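Local coordinates for putative lipoprotein (Bacteroides ovatus, PDB 3OQQ) that is of unknown function but is probably an extracellular, calcium-binding lipoprotein built largely of antiparallel beta strands, at residues A210-K215 and D223-E228; G90-T95 and R348-T353. All coordinates share one frame; numbering follows the deposited sequence.

Contact 1. Residues A210-K215 and D223-E228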
loop_
_atom_site.group_PDB
_atom_site.type_symbol
_atom_site.label_atom_id
_atom_site.label_comp_id
_atom_site.label_asym_id
_atom_site.label_seq_id
_atom_site.Cartn_x
_atom_site.Cartn_y
_atom_site.Cartn_z
ATOM N N ALA A 210 8.383 12.136 -9.094
ATOM C CA ALA A 210 8.695 11.657 -7.746
ATOM C C ALA A 210 8.854 12.843 -6.818
ATOM O O ALA A 210 9.546 13.792 -7.177
ATOM C CB ALA A 210 9.954 10.798 -7.766
ATOM N N SER A 211 8.191 12.795 -5.642
ATOM C CA SER A 211 8.205 13.861 -4.630
ATOM C C SER A 211 8.430 13.349 -3.230
ATOM O O SER A 211 7.954 12.271 -2.851
ATOM C CB SER A 211 6.879 14.630 -4.625
ATOM O OG SER A 211 6.415 14.969 -5.921
ATOM N N LEU A 212 9.165 14.144 -2.461
ATOM C CA LEU A 212 9.383 13.986 -1.023
ATOM C C LEU A 212 8.583 15.080 -0.399
ATOM O O LEU A 212 8.692 16.232 -0.837
ATOM C CB LEU A 212 10.858 14.081 -0.664
ATOM C CG LEU A 212 11.673 12.829 -0.987
ATOM C CD1 LEU A 212 13.170 13.114 -0.855
ATOM C CD2 LEU A 212 11.216 11.647 -0.118
ATOM N N ILE A 213 7.706 14.733 0.533
ATOM C CA ILE A 213 6.719 15.658 1.107
ATOM C C ILE A 213 6.553 15.412 2.600
ATOM O O ILE A 213 6.683 14.272 3.044
ATOM C CB ILE A 213 5.317 15.422 0.374
ATOM C CG1 ILE A 213 5.329 15.683 -1.133
ATOM C CG2 ILE A 213 4.136 16.193 1.015
ATOM C CD1 ILE A 213 4.135 15.004 -1.835
ATOM N N LEU A 214 6.205 16.469 3.360
ATOM C CA LEU A 214 5.794 16.392 4.770
ATOM C C LEU A 214 4.276 16.502 4.765
ATOM O O LEU A 214 3.726 17.522 4.328
ATOM C CB LEU A 214 6.469 17.450 5.661
ATOM C CG LEU A 214 7.982 17.274 5.877
ATOM C CD1 LEU A 214 8.493 18.300 6.908
ATOM C CD2 LEU A 214 8.334 15.821 6.344
ATOM N N LYS A 215 3.602 15.397 5.125
ATOM C CA LYS A 215 2.148 15.280 5.082
ATOM C C LYS A 215 1.491 15.699 6.419
ATOM O O LYS A 215 1.477 14.933 7.376
ATOM C CB LYS A 215 1.758 13.843 4.686
ATOM C CG LYS A 215 0.251 13.561 4.659
ATOM C CD LYS A 215 -0.009 12.112 5.118
ATOM C CE LYS A 215 -1.473 11.797 5.297
ATOM N NZ LYS A 215 -1.674 10.395 5.760
ATOM N N ASP A 223 6.324 20.351 0.342
ATOM C CA ASP A 223 7.274 19.728 -0.589
ATOM C C ASP A 223 8.726 19.867 -0.091
ATOM O O ASP A 223 9.153 20.979 0.273
ATOM C CB ASP A 223 7.153 20.346 -1.990
ATOM C CG ASP A 223 5.905 19.970 -2.770
ATOM O OD1 ASP A 223 5.487 18.792 -2.702
ATOM O OD2 ASP A 223 5.428 20.806 -3.547
ATOM N N LEU A 224 9.471 18.727 -0.071
ATOM C CA LEU A 224 10.902 18.702 0.316
ATOM C C LEU A 224 11.823 18.577 -0.908
ATOM O O LEU A 224 12.991 18.941 -0.837
ATOM C CB LEU A 224 11.209 17.551 1.292
ATOM C CG LEU A 224 10.546 17.592 2.676
ATOM C CD1 LEU A 224 10.767 16.276 3.420
ATOM C CD2 LEU A 224 11.038 18.778 3.502
ATOM N N ALA A 225 11.307 17.993 -1.994
ATOM C CA ALA A 225 11.978 17.716 -3.283
ATOM C C ALA A 225 10.968 17.189 -4.262
ATOM O O ALA A 225 9.990 16.561 -3.863
ATOM C CB ALA A 225 13.106 16.699 -3.128
ATOM N N LYS A 226 11.214 17.404 -5.548
ATOM C CA LYS A 226 10.325 16.953 -6.615
ATOM C C LYS A 226 11.043 17.010 -7.917
ATOM O O LYS A 226 11.827 17.932 -8.147
ATOM C CB LYS A 226 9.052 17.828 -6.678
ATOM C CG LYS A 226 8.006 17.425 -7.711
ATOM C CD LYS A 226 6.794 18.348 -7.605
ATOM C CE LYS A 226 5.530 17.692 -8.083
ATOM N NZ LYS A 226 4.323 18.475 -7.715
ATOM N N GLU A 227 10.801 15.992 -8.745
ATOM C CA GLU A 227 11.232 15.886 -10.131
ATOM C C GLU A 227 9.994 15.482 -10.895
ATOM O O GLU A 227 9.387 14.463 -10.562
ATOM C CB GLU A 227 12.393 14.897 -10.331
ATOM C CG GLU A 227 12.996 14.999 -11.726
ATOM C CD GLU A 227 14.309 14.275 -11.928
ATOM O OE1 GLU A 227 15.113 14.188 -10.969
ATOM O OE2 GLU A 227 14.565 13.849 -13.074
ATOM N N GLU A 228 9.629 16.259 -11.907
ATOM C CA GLU A 228 8.392 16.047 -12.666
ATOM C C GLU A 228 8.578 15.488 -14.071
ATOM O O GLU A 228 9.462 15.928 -14.813
ATOM C CB GLU A 228 7.635 17.371 -12.802
ATOM C CG GLU A 228 6.982 17.830 -11.522
ATOM C CD GLU A 228 5.955 18.914 -11.759
ATOM O OE1 GLU A 228 4.802 18.573 -12.112
ATOM O OE2 GLU A 228 6.314 20.105 -11.631
HETATM O O HOH W 1 4.279 17.281 -4.952
#
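Ala210 and Glu227 form an antiparallel hydrogen-bonded pair in which each backbone N-H meets the other residue's carbonyl, Ala210 N reaching Glu227 O at 2.9 Å and Glu227 N reaching Ala210 O at 3.0 Å. At the next hydrogen-bonded pair, Leu212 N donates to Ala225 O at 2.9 Å, but the return bond is split. Leu212 O takes Leu224 N at 2.7 Å and, weakly, Ala225 N at 3.4 Å. Two consecutive residues facing one is the signature of a classic beta bulge, and beyond it the register slips by one, bringing Ile213 opposite Asp223. Leu224 O, in turn, accepts from Asn239 ND2.

On the face carrying Ser211, Ile213, Asp223 and Lys226, one water gathers the polar ends. It donates to Asp223 OD1, accepts from Lys226 NZ and is also hydrogen-bonded with Ser211 OG. The acid and the amine are thus bridged through solvent, which would probably ease both charges. Lys226 leaves its backbone with CG anti to N (chi1 -177°), and Lys226 CG lies 3.4 Å from Ser211 OG; the extended chain beyond it carries the amine to the water. Asp223 runs side by side with Ile213, Asp223 OD1 3.5 Å from Ile213 CG1. On the other face the Leu212 and Ala225 CB atoms meet. At the bulge, Leu224 CD1 touches Leu214 CD2 at 3.8 Å. The carboxylate of Glu227 turns away to a salt bridge with Lys232.

The two segments belong to the hairpin of strands 205-215 and 221-230. Strand 298-307 pairs with the other edge of strand 205-215, through backbone bonds of Ser211 to Glu302 and Ile213 to Arg300, while strands 234-242 and 253-263 pack against the face bearing Ala210 and Leu212.

Contact 2. Residues G90-T95 and R348-T353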
loop_
_atom_site.group_PDB
_atom_site.type_symbol
_atom_site.label_atom_id
_atom_site.label_comp_id
_atom_site.label_asym_id
_atom_site.label_seq_id
_atom_site.Cartn_x
_atom_site.Cartn_y
_atom_site.Cartn_z
ATOM N N GLY A 90 -2.399 -21.400 -0.543
ATOM C CA GLY A 90 -2.795 -21.470 0.864
ATOM C C GLY A 90 -2.741 -20.130 1.582
ATOM O O GLY A 90 -2.422 -19.101 0.972
ATOM N N PHE A 91 -3.035 -20.123 2.893
ATOM C CA PHE A 91 -3.036 -18.871 3.661
ATOM C C PHE A 91 -1.646 -18.235 3.702
ATOM O O PHE A 91 -0.665 -18.927 3.937
ATOM C CB PHE A 91 -3.549 -19.096 5.090
ATOM C CG PHE A 91 -3.416 -17.915 6.030
ATOM C CD1 PHE A 91 -4.291 -16.834 5.946
ATOM C CD2 PHE A 91 -2.472 -17.925 7.055
ATOM C CE1 PHE A 91 -4.224 -15.783 6.872
ATOM C CE2 PHE A 91 -2.421 -16.887 7.994
ATOM C CZ PHE A 91 -3.290 -15.817 7.891
ATOM N N ASN A 92 -1.579 -16.914 3.521
ATOM C CA ASN A 92 -0.308 -16.207 3.561
ATOM C C ASN A 92 -0.461 -14.791 4.153
ATOM O O ASN A 92 0.087 -13.829 3.628
ATOM C CB ASN A 92 0.354 -16.188 2.157
ATOM C CG ASN A 92 1.783 -15.746 2.191
ATOM O OD1 ASN A 92 2.603 -16.255 2.978
ATOM N ND2 ASN A 92 2.084 -14.748 1.368
ATOM N N PHE A 93 -1.183 -14.688 5.281
ATOM C CA PHE A 93 -1.432 -13.470 6.066
ATOM C C PHE A 93 -2.180 -12.341 5.298
ATOM O O PHE A 93 -2.119 -11.189 5.716
ATOM C CB PHE A 93 -0.110 -12.926 6.692
ATOM C CG PHE A 93 0.577 -13.964 7.549
ATOM C CD1 PHE A 93 0.153 -14.208 8.851
ATOM C CD2 PHE A 93 1.628 -14.733 7.034
ATOM C CE1 PHE A 93 0.751 -15.208 9.622
ATOM C CE2 PHE A 93 2.239 -15.714 7.808
ATOM C CZ PHE A 93 1.802 -15.946 9.098
ATOM N N GLU A 94 -2.940 -12.677 4.255
ATOM C CA GLU A 94 -3.730 -11.698 3.483
ATOM C C GLU A 94 -4.892 -11.192 4.328
ATOM O O GLU A 94 -5.588 -12.014 4.931
ATOM C CB GLU A 94 -4.320 -12.352 2.200
ATOM C CG GLU A 94 -3.307 -12.922 1.220
ATOM C CD GLU A 94 -2.971 -14.391 1.394
ATOM O OE1 GLU A 94 -3.345 -15.000 2.427
ATOM O OE2 GLU A 94 -2.278 -14.921 0.499
ATOM N N THR A 95 -5.110 -9.864 4.385
ATOM C CA THR A 95 -6.272 -9.298 5.091
ATOM C C THR A 95 -7.287 -8.865 4.031
ATOM O O THR A 95 -8.285 -8.216 4.341
ATOM C CB THR A 95 -5.902 -8.158 6.029
ATOM O OG1 THR A 95 -5.155 -7.167 5.309
ATOM C CG2 THR A 95 -5.160 -8.628 7.251
ATOM N N ARG A 348 6.373 -12.707 4.091
ATOM C CA ARG A 348 6.369 -14.121 3.726
ATOM C C ARG A 348 5.841 -14.340 2.309
ATOM O O ARG A 348 4.787 -13.804 1.950
ATOM C CB ARG A 348 5.509 -14.907 4.729
ATOM C CG ARG A 348 5.549 -16.387 4.492
ATOM C CD ARG A 348 4.675 -17.148 5.469
ATOM N NE ARG A 348 4.900 -18.590 5.334
ATOM C CZ ARG A 348 4.180 -19.401 4.565
ATOM N NH1 ARG A 348 3.171 -18.927 3.847
ATOM N NH2 ARG A 348 4.464 -20.692 4.510
ATOM N N GLY A 349 6.590 -15.128 1.535
ATOM C CA GLY A 349 6.227 -15.505 0.181
ATOM C C GLY A 349 6.602 -14.495 -0.879
ATOM O O GLY A 349 6.315 -14.723 -2.049
ATOM N N TYR A 350 7.215 -13.359 -0.485
ATOM C CA TYR A 350 7.606 -12.293 -1.422
ATOM C C TYR A 350 9.095 -12.347 -1.692
ATOM O O TYR A 350 9.907 -12.457 -0.758
ATOM C CB TYR A 350 7.191 -10.915 -0.873
ATOM C CG TYR A 350 5.694 -10.678 -0.904
ATOM C CD1 TYR A 350 4.873 -11.113 0.137
ATOM C CD2 TYR A 350 5.101 -9.971 -1.950
ATOM C CE1 TYR A 350 3.501 -10.833 0.147
ATOM C CE2 TYR A 350 3.734 -9.704 -1.961
ATOM C CZ TYR A 350 2.940 -10.124 -0.904
ATOM O OH TYR A 350 1.594 -9.855 -0.937
ATOM N N ALA A 351 9.448 -12.256 -2.978
ATOM C CA ALA A 351 10.817 -12.376 -3.481
ATOM C C ALA A 351 11.711 -11.188 -3.144
ATOM O O ALA A 351 11.262 -10.031 -3.143
ATOM C CB ALA A 351 10.793 -12.543 -5.004
ATOM N N PRO A 352 13.014 -11.440 -2.945
ATOM C CA PRO A 352 13.951 -10.305 -2.833
ATOM C C PRO A 352 14.010 -9.574 -4.173
ATOM O O PRO A 352 13.615 -10.159 -5.184
ATOM C CB PRO A 352 15.299 -10.997 -2.570
ATOM C CG PRO A 352 15.162 -12.322 -3.225
ATOM C CD PRO A 352 13.741 -12.730 -2.965
ATOM N N THR A 353 14.533 -8.344 -4.210
ATOM C CA THR A 353 14.731 -7.694 -5.504
ATOM C C THR A 353 15.805 -8.496 -6.252
ATOM O O THR A 353 16.584 -9.188 -5.588
ATOM C CB THR A 353 15.159 -6.221 -5.315
ATOM O OG1 THR A 353 16.438 -6.202 -4.696
ATOM C CG2 THR A 353 14.162 -5.404 -4.498
HETATM O O HOH W 2 2.768 -12.805 3.413
#
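Two loops meet here through the side chain of Asn92, which lies in the connection leading into strand 96-104, and Arg348, just after strand 343-346. The amide of Asn92 uses both ends. Its ND2 donates to Arg348 O at 2.9 Å, with that oxygen close to the amide plane although the nitrogen stands 42° above the carbonyl plane. Its OD1 accepts from Arg348 NH1, also at 2.9 Å. One residue is therefore gripped at backbone and side chain together, with amide and guanidinium planes 55° apart.

Arg348 CG is anti to the backbone N (chi1 -175°) and the chain runs extended to NE, which is hydrogen-bonded to Ser377 OG; the bond to Asn92 OD1 places NH1. A water donating to both Asn92 O and Arg348 O links the two backbones, joining the loop that follows strand 343-346, an outermost strand of the six-stranded sheet, to the loop ahead of strand 96-104. An alanine in place of Asn92 would probably leave Arg348 NH1 and Arg348 O without the amide partners OD1 and ND2 and the guanidinium less firmly set, though the water could still join the backbones.

Beside the amide, Arg348 CD comes to the edge of the Phe93 ring, 3.7 Å from Phe93 CE2. Phe93 N lies 3.4 Å above the plane of the Phe91 ring, over its centre, and Trp411 of helix 408-413 packs against both phenylalanines. Within the first loop, Asn92 N donates to Glu94 OE1 at 2.8 Å.

The two contacts lie on opposite sides of the chain's centre, their own centres 30 Å apart and their nearest atoms about 17 Å from each other, so neither touches the other. Along the chain the order is 90-95, then 210-215 and 223-228, then 348-353: contact 1 falls wholly between the halves of contact 2. Contact 1 is local, joining neighbouring strands of a hairpin across seven residues, whereas contact 2 brings together loops separated by 252 residues. Strand 96-104, which follows 90-95, and strand 343-346, which precedes 348-353, belong to different sheets, so contact 2 links distant parts of the fold while contact 1 stays within one hairpin.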